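Local coordinates for hypothetical protein (Pseudomonas aeruginosa, PDB 2IGS) that is of unknown function but belongs to the DUF3218 family, grouped in the lysozyme clan, so a lysozyme-like fold is likely, at residues V150-L159 / A206-F214. Residues are numbered along the deposited sequence; the frame is centred on the assembly and turned at random.
Sequences VSYGVNLRTL and AVTLLLAYF
The Tyr213 ring lies flat over the backbone of Val154, whose CA makes a CH-pi contact 3.9 Å from the ring centroid and 13° off its normal. With CG anti to the backbone N (chi1 176°), the tyrosine ring extends toward Asn155, bringing its OH to 3.6 Å from Asn155 CB, while Leu159 CD2 meets the ring edge near its plane.

Aliphatic packing continues along the helix. The two methyls of Val154 divide their contacts: CG1 faces Tyr213 and Leu209, and CG2 sits 3.8 Å from Leu210 CA. Beyond them, Leu209 CD2 touches Val150 CG1 at 3.7 Å, and Leu210 CD1 lies 3.7 Å from Tyr152 CB.

Two carbonyl oxygens of the turn lie close to aromatic carbons: Tyr152 O is at the Phe214 edge, 3.3 Å from CE2, and Gly153 O approaches Tyr213 CE2 obliquely at 3.2 Å. Tyr152 centres an inverse gamma turn within the tight reversal joining strands 148-150 and 154-155.

This largely apolar interface therefore lays the hairpin end of the small antiparallel sheet against helix 203-216. Asn155 ND2 hydrogen-bonds to Ser139 OG of the second subunit. Helices 35-48 and 87-113 pack on other sides of helix 203-216, and Val177 of helix 171-177 touches Leu209.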
loop_
_atom_site.group_PDB
_atom_site.type_symbol
_atom_site.label_atom_id
_atom_site.label_comp_id
_atom_site.label_asym_id
_atom_site.label_seq_id
_atom_site.Cartn_x
_atom_site.Cartn_y
_atom_site.Cartn_z
ATOM N N VAL F 150 -25.482 15.205 21.747
ATOM C CA VAL F 150 -25.890 16.555 22.076
ATOM C C VAL F 150 -25.126 17.570 21.233
ATOM O O VAL F 150 -23.916 17.421 21.002
ATOM C CB VAL F 150 -25.693 16.776 23.626
ATOM C CG1 VAL F 150 -25.790 18.225 24.021
ATOM C CG2 VAL F 150 -26.683 15.940 24.397
ATOM N N SER F 151 -25.824 18.590 20.749
ATOM C CA SER F 151 -25.192 19.659 19.974
ATOM C C SER F 151 -24.446 19.112 18.749
ATOM O O SER F 151 -24.837 18.109 18.151
ATOM C CB SER F 151 -24.228 20.470 20.866
ATOM O OG SER F 151 -23.798 21.656 20.225
ATOM N N TYR F 152 -23.367 19.784 18.371
ATOM C CA TYR F 152 -22.675 19.469 17.127
ATOM C C TYR F 152 -21.616 18.378 17.302
ATOM O O TYR F 152 -20.420 18.585 17.057
ATOM C CB TYR F 152 -22.094 20.745 16.523
ATOM C CG TYR F 152 -23.149 21.783 16.136
ATOM C CD1 TYR F 152 -24.304 21.411 15.438
ATOM C CD2 TYR F 152 -22.964 23.143 16.422
ATOM C CE1 TYR F 152 -25.237 22.339 15.064
ATOM C CE2 TYR F 152 -23.904 24.080 16.038
ATOM C CZ TYR F 152 -25.042 23.670 15.372
ATOM O OH TYR F 152 -25.978 24.605 14.971
ATOM N N GLY F 153 -22.065 17.206 17.731
ATOM C CA GLY F 153 -21.145 16.093 17.973
ATOM C C GLY F 153 -20.705 15.769 19.389
ATOM O O GLY F 153 -19.810 14.915 19.561
ATOM N N VAL F 154 -21.314 16.395 20.411
ATOM C CA VAL F 154 -21.036 15.979 21.816
ATOM C C VAL F 154 -21.696 14.630 22.158
ATOM O O VAL F 154 -22.840 14.553 22.602
ATOM C CB VAL F 154 -21.367 17.067 22.895
ATOM C CG1 VAL F 154 -20.810 16.653 24.283
ATOM C CG2 VAL F 154 -20.815 18.394 22.492
ATOM N N ASN F 155 -20.928 13.571 21.983
ATOM C CA ASN F 155 -21.396 12.216 22.172
ATOM C C ASN F 155 -21.216 11.777 23.617
ATOM O O ASN F 155 -20.141 11.306 24.026
ATOM C CB ASN F 155 -20.643 11.282 21.219
ATOM C CG ASN F 155 -21.377 9.954 20.996
ATOM O OD1 ASN F 155 -21.993 9.396 21.914
ATOM N ND2 ASN F 155 -21.312 9.449 19.775
ATOM N N LEU F 156 -22.284 11.922 24.388
ATOM C CA LEU F 156 -22.223 11.679 25.811
ATOM C C LEU F 156 -22.132 10.176 26.132
ATOM O O LEU F 156 -21.508 9.800 27.116
ATOM C CB LEU F 156 -23.420 12.353 26.515
ATOM C CG LEU F 156 -23.535 13.882 26.511
ATOM C CD1 LEU F 156 -24.780 14.306 27.295
ATOM C CD2 LEU F 156 -22.301 14.542 27.096
ATOM N N ARG F 157 -22.750 9.351 25.287
ATOM C CA ARG F 157 -22.793 7.892 25.418
ATOM C C ARG F 157 -21.402 7.294 25.374
ATOM O O ARG F 157 -21.074 6.328 26.057
ATOM C CB ARG F 157 -23.601 7.296 24.264
ATOM C CG ARG F 157 -23.556 5.765 24.150
ATOM C CD ARG F 157 -24.290 5.106 25.303
ATOM N NE ARG F 157 -24.230 3.649 25.243
ATOM C CZ ARG F 157 -23.217 2.924 25.712
ATOM N NH1 ARG F 157 -22.169 3.522 26.273
ATOM N NH2 ARG F 157 -23.236 1.601 25.613
ATOM N N THR F 158 -20.587 7.927 24.558
ATOM C CA THR F 158 -19.312 7.423 24.202
ATOM C C THR F 158 -18.208 8.081 25.047
ATOM O O THR F 158 -17.090 7.570 25.143
ATOM C CB THR F 158 -19.200 7.662 22.696
ATOM O OG1 THR F 158 -19.213 6.399 22.021
ATOM C CG2 THR F 158 -18.034 8.519 22.308
ATOM N N LEU F 159 -18.543 9.212 25.657
ATOM C CA LEU F 159 -17.608 9.987 26.450
ATOM C C LEU F 159 -17.154 9.233 27.699
ATOM O O LEU F 159 -17.952 8.629 28.422
ATOM C CB LEU F 159 -18.246 11.329 26.812
ATOM C CG LEU F 159 -17.574 12.304 27.753
ATOM C CD1 LEU F 159 -16.188 12.608 27.263
ATOM C CD2 LEU F 159 -18.424 13.531 27.769
ATOM N N ALA F 206 -24.713 25.494 25.283
ATOM C CA ALA F 206 -24.456 24.408 24.307
ATOM C C ALA F 206 -23.125 24.624 23.581
ATOM O O ALA F 206 -22.392 23.671 23.345
ATOM C CB ALA F 206 -25.569 24.316 23.306
ATOM N N VAL F 207 -22.816 25.870 23.208
ATOM C CA VAL F 207 -21.538 26.138 22.550
ATOM C C VAL F 207 -20.376 25.962 23.546
ATOM O O VAL F 207 -19.323 25.469 23.167
ATOM C CB VAL F 207 -21.483 27.531 21.866
ATOM C CG1 VAL F 207 -20.054 27.849 21.435
ATOM C CG2 VAL F 207 -22.468 27.643 20.676
ATOM N N THR F 208 -20.585 26.349 24.811
ATOM C CA THR F 208 -19.606 26.121 25.897
ATOM C C THR F 208 -19.270 24.619 26.043
ATOM O O THR F 208 -18.099 24.247 26.133
ATOM C CB THR F 208 -20.092 26.701 27.255
ATOM O OG1 THR F 208 -20.563 28.036 27.065
ATOM C CG2 THR F 208 -18.991 26.724 28.306
ATOM N N LEU F 209 -20.306 23.780 26.065
ATOM C CA LEU F 209 -20.162 22.340 26.172
ATOM C C LEU F 209 -19.416 21.811 24.961
ATOM O O LEU F 209 -18.485 20.989 25.118
ATOM C CB LEU F 209 -21.548 21.663 26.277
ATOM C CG LEU F 209 -21.666 20.127 26.272
ATOM C CD1 LEU F 209 -21.056 19.543 27.561
ATOM C CD2 LEU F 209 -23.132 19.640 26.107
ATOM N N LEU F 210 -19.815 22.292 23.771
ATOM C CA LEU F 210 -19.234 21.855 22.500
ATOM C C LEU F 210 -17.714 22.031 22.471
ATOM O O LEU F 210 -16.984 21.126 22.083
ATOM C CB LEU F 210 -19.866 22.611 21.314
ATOM C CG LEU F 210 -19.354 22.254 19.910
ATOM C CD1 LEU F 210 -19.890 20.882 19.460
ATOM C CD2 LEU F 210 -19.724 23.321 18.888
ATOM N N LEU F 211 -17.266 23.212 22.864
ATOM C CA LEU F 211 -15.851 23.543 22.882
ATOM C C LEU F 211 -15.099 22.785 23.977
ATOM O O LEU F 211 -13.972 22.383 23.766
ATOM C CB LEU F 211 -15.679 25.060 23.068
ATOM C CG LEU F 211 -16.197 25.923 21.914
ATOM C CD1 LEU F 211 -16.048 27.403 22.220
ATOM C CD2 LEU F 211 -15.524 25.543 20.594
ATOM N N ALA F 212 -15.723 22.586 25.134
ATOM C CA ALA F 212 -15.083 21.818 26.208
ATOM C C ALA F 212 -14.751 20.383 25.793
ATOM O O ALA F 212 -13.637 19.897 26.004
ATOM C CB ALA F 212 -15.976 21.811 27.466
ATOM N N TYR F 213 -15.761 19.712 25.252
ATOM C CA TYR F 213 -15.683 18.364 24.705
ATOM C C TYR F 213 -14.624 18.287 23.614
ATOM O O TYR F 213 -13.665 17.527 23.724
ATOM C CB TYR F 213 -17.055 18.009 24.146
ATOM C CG TYR F 213 -17.146 16.669 23.448
ATOM C CD1 TYR F 213 -17.313 15.495 24.176
ATOM C CD2 TYR F 213 -17.141 16.583 22.051
ATOM C CE1 TYR F 213 -17.405 14.256 23.546
ATOM C CE2 TYR F 213 -17.242 15.335 21.400
ATOM C CZ TYR F 213 -17.371 14.181 22.156
ATOM O OH TYR F 213 -17.471 12.944 21.551
ATOM N N PHE F 214 -14.776 19.103 22.576
ATOM C CA PHE F 214 -13.877 19.025 21.424
ATOM C C PHE F 214 -12.459 19.480 21.698
ATOM O O PHE F 214 -11.559 19.207 20.915
ATOM C CB PHE F 214 -14.469 19.739 20.192
ATOM C CG PHE F 214 -15.347 18.850 19.363
ATOM C CD1 PHE F 214 -14.793 17.824 18.597
ATOM C CD2 PHE F 214 -16.719 18.997 19.386
ATOM C CE1 PHE F 214 -15.603 16.980 17.848
ATOM C CE2 PHE F 214 -17.534 18.168 18.642
ATOM C CZ PHE F 214 -16.976 17.164 17.860
#